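Local coordinates for extracellular protein containing a SCP domain (Bacillus anthracis, PDB 4IFA) that is of unknown function but is an extracellular protein that pairs a CAP-associated N-terminal region with an SCP (cysteine-rich secretory protein family) domain, at residues Leu168-Asp171 with Glu176-Gly179; Asp226-Ile231 with Ala300-Trp305; Ile118-Lys121 with Lys127-Pro130. One frame throughout, in Å; residues are numbered along the deposited sequence.

Contact 1 (Leu168-Asp171 with Glu176-Gly179); sequences LYFD and ELVG
Leu177 reaches across to Phe170 because its CG stands anti to the backbone N (chi1 -178°), while Phe170, with CG anti to its own carbonyl carbon (chi1 -74°), directs its ring toward strand 176-179. The two side chains meet on one face of a beta hairpin. Leu177 CD1 lies over the face of the Phe170 ring, 4.2 Å from its centroid and displaced toward the rim, a CH-pi contact. Ring atom CE1 of Phe170 lies 3.9 Å from Leu177 CB, and CD1 of the same ring comes within 3.4 Å of Leu177 N. The CD1 methyl of Leu177 also packs against Leu168 CB at 3.8 Å, so one branch of Leu177 serves two partners.

The backbones form a classic beta bulge. Val178 and Gly179 both face Tyr169, and both of their amides converge on Tyr169 O: Val178 N at 2.8 Å in a nearly straight bond (172° at the hydrogen), and Gly179 N on a longer, more bent one. Tyr169 N in turn donates to Gly179 O. Beyond the bulge, Asp171 N bonds to Glu176 O at 3.0 Å; the return bond from Glu176 N to Asp171 O is weak. On the side of Tyr169 and Asp171, Val178 CG1 rests 3.9 Å from Asp171 CB.

The polar ends lead to other parts of the fold: Tyr169 OH to Arg181, the Asp171 carboxylate to Arg312, and Glu176 to Lys121. The hairpin joins strands 164-171 and 176-183 of the seven-stranded antiparallel sheet. Helix 122-128 packs on the Leu168 and Phe170 side chains through Val125, and helix 298-306 covers the opposite side, touching Tyr169, Asp171 and Val178.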
ATOM      1  N   LEU A 168      11.536   0.679  -0.061  1.00 18.78           N
ATOM      2  CA  LEU A 168      11.423   2.133  -0.255  1.00 19.23           C
ATOM      3  C   LEU A 168      10.609   2.395  -1.503  1.00 19.48           C
ATOM      4  O   LEU A 168      11.103   2.235  -2.613  1.00 20.96           O
ATOM      5  CB  LEU A 168      12.815   2.769  -0.344  1.00 20.01           C
ATOM      6  CG  LEU A 168      13.794   2.448   0.797  1.00 20.18           C
ATOM      7  CD1 LEU A 168      15.169   3.080   0.494  1.00 22.85           C
ATOM      8  CD2 LEU A 168      13.266   2.936   2.121  1.00 22.75           C
ATOM      9  N   TYR A 169       9.359   2.817  -1.318  1.00 17.92           N
ATOM     10  CA  TYR A 169       8.466   3.032  -2.443  1.00 18.54           C
ATOM     11  C   TYR A 169       8.633   4.445  -2.992  1.00 17.17           C
ATOM     12  O   TYR A 169       8.454   5.438  -2.279  1.00 18.51           O
ATOM     13  CB  TYR A 169       7.014   2.804  -2.039  1.00 16.87           C
ATOM     14  CG  TYR A 169       6.563   1.363  -1.917  1.00 19.77           C
ATOM     15  CD1 TYR A 169       6.435   0.562  -3.046  1.00 24.69           C
ATOM     16  CD2 TYR A 169       6.173   0.814  -0.692  1.00 27.14           C
ATOM     17  CE1 TYR A 169       5.974  -0.724  -2.982  1.00 26.84           C
ATOM     18  CE2 TYR A 169       5.683  -0.480  -0.627  1.00 29.31           C
ATOM     19  CZ  TYR A 169       5.593  -1.234  -1.760  1.00 25.24           C
ATOM     20  OH  TYR A 169       5.044  -2.510  -1.750  1.00 23.72           O
ATOM     21  N   PHE A 170       8.958   4.519  -4.283  1.00 17.73           N
ATOM     22  CA  PHE A 170       9.120   5.792  -4.994  1.00 18.67           C
ATOM     23  C   PHE A 170       8.011   6.010  -6.029  1.00 19.30           C
ATOM     24  O   PHE A 170       7.470   5.059  -6.586  1.00 19.99           O
ATOM     25  CB  PHE A 170      10.449   5.816  -5.739  1.00 19.76           C
ATOM     26  CG  PHE A 170      11.624   6.004  -4.858  1.00 20.71           C
ATOM     27  CD1 PHE A 170      12.075   7.278  -4.550  1.00 20.15           C
ATOM     28  CD2 PHE A 170      12.255   4.920  -4.273  1.00 19.10           C
ATOM     29  CE1 PHE A 170      13.160   7.466  -3.663  1.00 21.06           C
ATOM     30  CE2 PHE A 170      13.315   5.101  -3.411  1.00 19.97           C
ATOM     31  CZ  PHE A 170      13.756   6.363  -3.100  1.00 20.52           C
ATOM     32  N   ASP A 171       7.739   7.282  -6.278  1.00 19.68           N
ATOM     33  CA  ASP A 171       7.035   7.734  -7.457  1.00 19.55           C
ATOM     34  C   ASP A 171       8.153   8.027  -8.454  1.00 20.47           C
ATOM     35  O   ASP A 171       8.892   8.998  -8.281  1.00 21.15           O
ATOM     36  CB  ASP A 171       6.262   9.006  -7.104  1.00 19.87           C
ATOM     37  CG  ASP A 171       5.556   9.600  -8.297  1.00 19.25           C
ATOM     38  OD1 ASP A 171       6.049   9.465  -9.445  1.00 20.63           O
ATOM     39  OD2 ASP A 171       4.447  10.156  -8.099  1.00 21.44           O
ATOM     40  N   GLU A 176      10.551  10.823  -6.083  1.00 20.69           N
ATOM     41  CA  GLU A 176      10.442  11.034  -4.645  1.00 20.66           C
ATOM     42  C   GLU A 176       9.967   9.832  -3.865  1.00 18.76           C
ATOM     43  O   GLU A 176       9.103   9.062  -4.305  1.00 18.14           O
ATOM     44  CB  GLU A 176       9.534  12.260  -4.374  1.00 21.14           C
ATOM     45  CG  GLU A 176      10.188  13.539  -4.864  1.00 24.27           C
ATOM     46  CD  GLU A 176       9.416  14.835  -4.620  1.00 30.26           C
ATOM     47  OE1 GLU A 176       8.380  14.813  -3.955  1.00 31.65           O
ATOM     48  OE2 GLU A 176       9.922  15.885  -5.097  1.00 31.69           O
ATOM     49  N   LEU A 177      10.521   9.676  -2.658  1.00 17.50           N
ATOM     50  CA  LEU A 177      10.122   8.622  -1.701  1.00 17.62           C
ATOM     51  C   LEU A 177       8.709   8.933  -1.208  1.00 17.28           C
ATOM     52  O   LEU A 177       8.464  10.023  -0.680  1.00 19.38           O
ATOM     53  CB  LEU A 177      11.120   8.574  -0.544  1.00 17.99           C
ATOM     54  CG  LEU A 177      10.876   7.523   0.510  1.00 16.96           C
ATOM     55  CD1 LEU A 177      11.111   6.149  -0.098  1.00 18.98           C
ATOM     56  CD2 LEU A 177      11.818   7.755   1.654  1.00 18.18           C
ATOM     57  N   VAL A 178       7.787   7.981  -1.403  1.00 17.43           N
ATOM     58  CA  VAL A 178       6.381   8.194  -1.059  1.00 17.22           C
ATOM     59  C   VAL A 178       5.869   7.203   0.005  1.00 18.40           C
ATOM     60  O   VAL A 178       4.790   7.378   0.543  1.00 19.40           O
ATOM     61  CB  VAL A 178       5.446   8.209  -2.302  1.00 17.32           C
ATOM     62  CG1 VAL A 178       5.769   9.417  -3.248  1.00 18.02           C
ATOM     63  CG2 VAL A 178       5.486   6.886  -3.044  1.00 19.09           C
ATOM     64  N   GLY A 179       6.633   6.156   0.293  1.00 17.25           N
ATOM     65  CA  GLY A 179       6.258   5.226   1.389  1.00 17.29           C
ATOM     66  C   GLY A 179       7.408   4.354   1.779  1.00 17.86           C
ATOM     67  O   GLY A 179       8.369   4.216   1.014  1.00 18.78           O
TER

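Contact 2 (Asp226-Ile231 with Ala300-Trp305); sequences DLTNII and AALQGW
Leu302 meets Leu227, Thr228 and Ile231 at a helix-helix contact in the SCP (cysteine-rich secretory protein family) domain, the alpha-beta-alpha sandwich of the CAP/SCP family, in which helices pack on a central sheet. Helix 210-234 supplies the first segment and helix 298-306 the second. Their local axes run in roughly the same direction, at 33°, but remain 10.8 Å apart, so side chains make the contact and no hydrogen bond joins the two segments.

Leu302 has by far the most surface buried here. Its CG is anti to the backbone N (chi1 179°), which carries both methyls out from its helix toward the other. They divide the work: CD2 goes to the Leu227 side, whereas CD1 lies by Thr228 and Ile231. The Ile231 side chain extends to meet Leu302 tip to tip, with the two CD1 methyls 3.9 Å apart.

Thr228 approaches at a slant, its OG1 3.6 Å from Leu302 CD1. The partner is a methyl, so this is a van der Waals contact; the hydroxyl's hydrogen bond goes to Ile224 O, one turn back in its own helix. Beyond the interface, Leu302 also touches Gln334 of strand 331-338, and Leu227 packs on Tyr91 and Ala107, linking the helices to sheet and loops. The tightest point is on the Leu227 side, where Leu302 CD2 presses to 3.4 Å from Leu227 CB.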
ATOM      1  N   ASP A 226      -7.749   5.219   1.546  1.00 18.25           N
ATOM      2  CA  ASP A 226      -7.026   6.218   2.328  1.00 18.90           C
ATOM      3  C   ASP A 226      -5.703   6.617   1.671  1.00 18.86           C
ATOM      4  O   ASP A 226      -5.340   7.801   1.668  1.00 19.01           O
ATOM      5  CB  ASP A 226      -6.734   5.687   3.728  1.00 19.21           C
ATOM      6  CG  ASP A 226      -7.935   5.628   4.608  1.00 22.46           C
ATOM      7  OD1 ASP A 226      -8.884   6.410   4.426  1.00 26.10           O
ATOM      8  OD2 ASP A 226      -7.937   4.809   5.581  1.00 23.12           O
ATOM      9  N   LEU A 227      -4.968   5.644   1.126  1.00 18.44           N
ATOM     10  CA  LEU A 227      -3.670   5.934   0.551  1.00 17.12           C
ATOM     11  C   LEU A 227      -3.837   6.693  -0.765  1.00 16.97           C
ATOM     12  O   LEU A 227      -2.947   7.433  -1.157  1.00 17.64           O
ATOM     13  CB  LEU A 227      -2.874   4.624   0.410  1.00 17.16           C
ATOM     14  CG  LEU A 227      -2.525   3.936   1.720  1.00 18.03           C
ATOM     15  CD1 LEU A 227      -1.953   2.524   1.418  1.00 19.89           C
ATOM     16  CD2 LEU A 227      -1.506   4.802   2.463  1.00 21.94           C
ATOM     17  N   THR A 228      -4.976   6.515  -1.442  1.00 16.10           N
ATOM     18  CA  THR A 228      -5.270   7.321  -2.654  1.00 16.11           C
ATOM     19  C   THR A 228      -5.469   8.776  -2.199  1.00 16.88           C
ATOM     20  O   THR A 228      -5.014   9.674  -2.891  1.00 17.36           O
ATOM     21  CB  THR A 228      -6.505   6.803  -3.423  1.00 16.81           C
ATOM     22  OG1 THR A 228      -6.169   5.510  -3.970  1.00 18.06           O
ATOM     23  CG2 THR A 228      -6.848   7.690  -4.603  1.00 17.25           C
ATOM     24  N   ASN A 229      -6.145   9.007  -1.081  1.00 17.50           N
ATOM     25  CA  ASN A 229      -6.337  10.363  -0.592  1.00 17.99           C
ATOM     26  C   ASN A 229      -5.004  10.999  -0.145  1.00 19.58           C
ATOM     27  O   ASN A 229      -4.833  12.206  -0.272  1.00 18.81           O
ATOM     28  CB  ASN A 229      -7.432  10.471   0.441  1.00 19.46           C
ATOM     29  CG  ASN A 229      -8.802  10.502  -0.185  1.00 18.71           C
ATOM     30  OD1 ASN A 229      -8.945  11.029  -1.287  1.00 19.72           O
ATOM     31  ND2 ASN A 229      -9.810   9.971   0.500  1.00 22.43           N
ATOM     32  N   ILE A 230      -4.051  10.201   0.336  1.00 18.07           N
ATOM     33  CA  ILE A 230      -2.701  10.712   0.621  1.00 17.78           C
ATOM     34  C   ILE A 230      -2.039  11.203  -0.672  1.00 18.17           C
ATOM     35  O   ILE A 230      -1.422  12.267  -0.701  1.00 19.38           O
ATOM     36  CB  ILE A 230      -1.870   9.666   1.367  1.00 19.29           C
ATOM     37  CG1 ILE A 230      -2.426   9.572   2.788  1.00 23.17           C
ATOM     38  CG2 ILE A 230      -0.375  10.001   1.335  1.00 20.52           C
ATOM     39  CD1 ILE A 230      -1.755   8.596   3.660  1.00 26.74           C
ATOM     40  N   ILE A 231      -2.189  10.434  -1.753  1.00 16.96           N
ATOM     41  CA  ILE A 231      -1.709  10.875  -3.034  1.00 18.46           C
ATOM     42  C   ILE A 231      -2.406  12.178  -3.445  1.00 18.90           C
ATOM     43  O   ILE A 231      -1.731  13.131  -3.924  1.00 20.41           O
ATOM     44  CB  ILE A 231      -1.947   9.764  -4.099  1.00 17.51           C
ATOM     45  CG1 ILE A 231      -1.025   8.587  -3.857  1.00 18.63           C
ATOM     46  CG2 ILE A 231      -1.694  10.323  -5.504  1.00 19.40           C
ATOM     47  CD1 ILE A 231      -1.391   7.307  -4.606  1.00 18.55           C
ATOM     48  N   ALA A 300       0.764  -2.455  -2.443  1.00 18.45           N
ATOM     49  CA  ALA A 300       1.548  -2.759  -3.627  1.00 18.71           C
ATOM     50  C   ALA A 300       0.807  -2.442  -4.909  1.00 17.13           C
ATOM     51  O   ALA A 300       1.379  -1.854  -5.867  1.00 18.90           O
ATOM     52  CB  ALA A 300       1.984  -4.249  -3.607  1.00 19.07           C
ATOM     53  N   ALA A 301      -0.481  -2.765  -4.968  1.00 17.59           N
ATOM     54  CA  ALA A 301      -1.273  -2.433  -6.168  1.00 16.89           C
ATOM     55  C   ALA A 301      -1.310  -0.952  -6.419  1.00 16.40           C
ATOM     56  O   ALA A 301      -1.122  -0.504  -7.552  1.00 17.48           O
ATOM     57  CB  ALA A 301      -2.717  -2.954  -6.059  1.00 17.76           C
ATOM     58  N   LEU A 302      -1.555  -0.167  -5.385  1.00 17.57           N
ATOM     59  CA  LEU A 302      -1.645   1.292  -5.549  1.00 16.17           C
ATOM     60  C   LEU A 302      -0.296   1.886  -6.042  1.00 16.68           C
ATOM     61  O   LEU A 302      -0.266   2.829  -6.874  1.00 17.33           O
ATOM     62  CB  LEU A 302      -2.100   1.959  -4.247  1.00 17.52           C
ATOM     63  CG  LEU A 302      -2.211   3.466  -4.261  1.00 17.70           C
ATOM     64  CD1 LEU A 302      -3.213   3.920  -5.304  1.00 18.53           C
ATOM     65  CD2 LEU A 302      -2.647   3.910  -2.869  1.00 17.96           C
ATOM     66  N   GLN A 303       0.827   1.356  -5.559  0.50 16.66           N
ATOM     67  CA  GLN A 303       2.134   1.839  -6.000  0.50 17.27           C
ATOM     68  C   GLN A 303       2.371   1.482  -7.466  0.50 17.48           C
ATOM     69  O   GLN A 303       3.066   2.205  -8.183  0.50 18.02           O
ATOM     70  CB  GLN A 303       3.254   1.369  -5.082  0.50 17.61           C
ATOM     71  CG  GLN A 303       3.238   2.105  -3.758  0.50 15.88           C
ATOM     72  CD  GLN A 303       3.459   3.591  -3.944  0.50 19.02           C
ATOM     73  OE1 GLN A 303       2.645   4.431  -3.522  0.50 19.26           O
ATOM     74  NE2 GLN A 303       4.556   3.934  -4.594  0.50 19.25           N
ATOM     75  N   GLY A 304       1.791   0.374  -7.916  1.00 18.16           N
ATOM     76  CA  GLY A 304       1.838   0.017  -9.336  1.00 19.12           C
ATOM     77  C   GLY A 304       1.042   1.027 -10.148  1.00 18.34           C
ATOM     78  O   GLY A 304       1.487   1.496 -11.223  1.00 19.89           O
ATOM     79  N   TRP A 305      -0.133   1.422  -9.666  1.00 18.27           N
ATOM     80  CA  TRP A 305      -0.951   2.423 -10.359  1.00 18.23           C
ATOM     81  C   TRP A 305      -0.280   3.796 -10.416  1.00 17.69           C
ATOM     82  O   TRP A 305      -0.270   4.483 -11.446  1.00 18.44           O
ATOM     83  CB  TRP A 305      -2.342   2.559  -9.750  1.00 17.12           C
ATOM     84  CG  TRP A 305      -3.196   1.344  -9.915  1.00 16.85           C
ATOM     85  CD1 TRP A 305      -3.247   0.538 -11.024  1.00 19.91           C
ATOM     86  CD2 TRP A 305      -4.204   0.844  -9.010  1.00 16.66           C
ATOM     87  NE1 TRP A 305      -4.190  -0.446 -10.850  1.00 19.09           N
ATOM     88  CE2 TRP A 305      -4.786  -0.290  -9.626  1.00 16.85           C
ATOM     89  CE3 TRP A 305      -4.637   1.205  -7.738  1.00 17.40           C
ATOM     90  CZ2 TRP A 305      -5.788  -1.030  -8.989  1.00 18.61           C
ATOM     91  CZ3 TRP A 305      -5.587   0.451  -7.114  1.00 17.45           C
ATOM     92  CH2 TRP A 305      -6.174  -0.626  -7.753  1.00 17.75           C
TER

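Contact 3 (Ile118-Lys121 with Lys127-Pro130); sequences INEK and KKNP
Glu120 and Lys128 form a salt bridge between the loop that leads into helix 122-128 and a lysine eight residues on, a local ion pair that spans the helical segment and links its two sides. Lys128 NZ donates to Glu120 OE2 at 2.6 Å. It comes in on the syn lone pair, the side of the carboxylate that faces OE1, yet the grip is one-sided: Glu120 OE1 is 3.4 Å from Lys128 NZ.

Each end of the pair has a further partner. Glu120 OE1 accepts from Tyr117 N, which probably helps to fix the rotation of the carboxylate, and Lys128 NZ also donates to Pro115 O. The ammonium is thus shared between a carboxylate and a backbone carbonyl of the incoming loop, and its positive charge probably steadies the negative charge of Glu120, a buried residue.

The two side chains approach from opposite directions. Glu120 is extended beyond CG. Lys128, with CG between the backbone N and the carbonyl carbon (chi1 74°), bends at chi3 (72°), which helps to bring NZ to the carboxylate. Packing adds little around the charges, and Lys128 remains exposed. The base of the bridge is held separately, since the backbones of Asn119 and Glu120 bond to Leu177 of strand 176-183. Along the lysine, the closest carbon to the carboxylate is CE, 3.3 Å from Glu120 OE2.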
ATOM      1  N   ILE A 118      10.036  11.332   3.934  1.00 19.02           N
ATOM      2  CA  ILE A 118       9.037  11.183   2.873  1.00 18.99           C
ATOM      3  C   ILE A 118       9.142  12.463   2.060  1.00 18.85           C
ATOM      4  O   ILE A 118       9.086  13.566   2.623  1.00 20.50           O
ATOM      5  CB  ILE A 118       7.633  10.978   3.458  1.00 18.39           C
ATOM      6  CG1 ILE A 118       7.562   9.695   4.290  1.00 18.85           C
ATOM      7  CG2 ILE A 118       6.584  10.986   2.368  1.00 19.81           C
ATOM      8  CD1 ILE A 118       7.734   8.376   3.507  1.00 20.89           C
ATOM      9  N   ASN A 119       9.334  12.302   0.731  1.00 18.21           N
ATOM     10  CA  ASN A 119       9.525  13.316  -0.315  1.00 19.89           C
ATOM     11  C   ASN A 119      10.985  13.346  -0.803  1.00 18.93           C
ATOM     12  O   ASN A 119      11.283  14.019  -1.790  1.00 20.06           O
ATOM     13  CB  ASN A 119       9.190  14.763   0.109  1.00 20.48           C
ATOM     14  CG  ASN A 119       7.759  14.993   0.533  1.00 22.78           C
ATOM     15  OD1 ASN A 119       6.887  14.198   0.265  1.00 25.20           O
ATOM     16  ND2 ASN A 119       7.539  16.150   1.196  1.00 26.15           N
ATOM     17  N   GLU A 120      11.882  12.649  -0.138  1.00 18.60           N
ATOM     18  CA  GLU A 120      13.301  12.693  -0.508  1.00 19.37           C
ATOM     19  C   GLU A 120      13.555  12.178  -1.909  1.00 18.32           C
ATOM     20  O   GLU A 120      12.944  11.188  -2.347  1.00 18.55           O
ATOM     21  CB  GLU A 120      14.137  11.902   0.504  1.00 18.86           C
ATOM     22  CG  GLU A 120      15.649  12.127   0.382  1.00 20.28           C
ATOM     23  CD  GLU A 120      16.458  11.520   1.500  1.00 20.13           C
ATOM     24  OE1 GLU A 120      15.941  10.700   2.265  1.00 21.32           O
ATOM     25  OE2 GLU A 120      17.653  11.946   1.628  1.00 23.86           O
ATOM     26  N   LYS A 121      14.445  12.834  -2.637  1.00 19.76           N
ATOM     27  CA  LYS A 121      14.790  12.431  -3.974  1.00 20.29           C
ATOM     28  C   LYS A 121      15.566  11.120  -4.015  1.00 21.41           C
ATOM     29  O   LYS A 121      16.439  10.856  -3.170  1.00 20.90           O
ATOM     30  CB  LYS A 121      15.586  13.501  -4.700  1.00 22.56           C
ATOM     31  CG  LYS A 121      14.882  14.836  -4.937  1.00 23.40           C
ATOM     32  CD  LYS A 121      13.667  14.717  -5.845  1.00 29.27           C
ATOM     33  CE  LYS A 121      13.239  16.099  -6.354  1.00 32.58           C
ATOM     34  NZ  LYS A 121      11.965  16.043  -7.080  1.00 36.27           N
ATOM     35  N   LYS A 127      22.512   7.497  -2.619  1.00 28.90           N
ATOM     36  CA  LYS A 127      23.870   7.902  -2.301  1.00 31.10           C
ATOM     37  C   LYS A 127      24.262   7.545  -0.900  1.00 31.70           C
ATOM     38  O   LYS A 127      25.425   7.184  -0.653  1.00 32.35           O
ATOM     39  CB  LYS A 127      23.994   9.409  -2.478  1.00 31.49           C
ATOM     40  CG  LYS A 127      25.404   9.896  -2.625  1.00 37.27           C
ATOM     41  CD  LYS A 127      25.423  11.396  -2.780  1.00 40.92           C
ATOM     42  CE  LYS A 127      24.726  11.864  -4.046  1.00 40.49           C
ATOM     43  NZ  LYS A 127      24.808  13.335  -4.180  1.00 41.69           N
ATOM     44  N   LYS A 128      23.322   7.649   0.035  1.00 31.42           N
ATOM     45  CA  LYS A 128      23.664   7.412   1.434  1.00 33.78           C
ATOM     46  C   LYS A 128      23.817   5.916   1.738  1.00 34.91           C
ATOM     47  O   LYS A 128      24.491   5.549   2.710  1.00 36.66           O
ATOM     48  CB  LYS A 128      22.706   8.177   2.416  1.00 33.25           C
ATOM     49  CG  LYS A 128      21.323   7.640   2.565  1.00 31.94           C
ATOM     50  CD  LYS A 128      20.398   8.540   3.435  1.00 28.28           C
ATOM     51  CE  LYS A 128      19.982   9.857   2.743  1.00 29.77           C
ATOM     52  NZ  LYS A 128      19.119  10.839   3.513  1.00 25.55           N
ATOM     53  N   ASN A 129      23.214   5.064   0.906  0.50 33.58           N
ATOM     54  CA  ASN A 129      23.328   3.611   1.061  0.50 34.06           C
ATOM     55  C   ASN A 129      22.928   2.923  -0.242  0.50 33.25           C
ATOM     56  O   ASN A 129      21.758   2.525  -0.412  0.50 32.36           O
ATOM     57  CB  ASN A 129      22.433   3.110   2.197  0.50 33.64           C
ATOM     58  CG  ASN A 129      22.850   1.734   2.700  0.50 35.24           C
ATOM     59  OD1 ASN A 129      23.760   1.106   2.147  0.50 36.13           O
ATOM     60  ND2 ASN A 129      22.202   1.267   3.766  0.50 37.27           N
ATOM     61  N   PRO A 130      23.889   2.795  -1.179  1.00 34.07           N
ATOM     62  CA  PRO A 130      23.614   2.179  -2.483  1.00 34.82           C
ATOM     63  C   PRO A 130      22.724   0.932  -2.422  1.00 35.10           C
ATOM     64  O   PRO A 130      22.982   0.014  -1.636  1.00 38.47           O
ATOM     65  CB  PRO A 130      25.012   1.867  -3.018  1.00 36.37           C
ATOM     66  CG  PRO A 130      25.858   2.975  -2.451  1.00 37.28           C
ATOM     67  CD  PRO A 130      25.309   3.198  -1.064  1.00 37.16           C
TER

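Contacts 1 and 2 are buried, whereas contact 3 lies farther out and is only partly so. Contacts 1 and 3 belong to the CAP-associated N-terminal region and share a boundary: Asn119 N is 2.8 Å from Leu177 O, a probable hydrogen bond, and a salt bridge also joins them. Contact 2 lies in the SCP domain, yet it touches contact 1 where Gln303 packs on Tyr169 and Val178, so helix 298-306 connects the two regions. The chemistry follows position: backbone bonds and a CH-pi contact at the hairpin, aliphatic packing between the helices, and a charge pair near the surface. Contacts 2 and 3 do not meet.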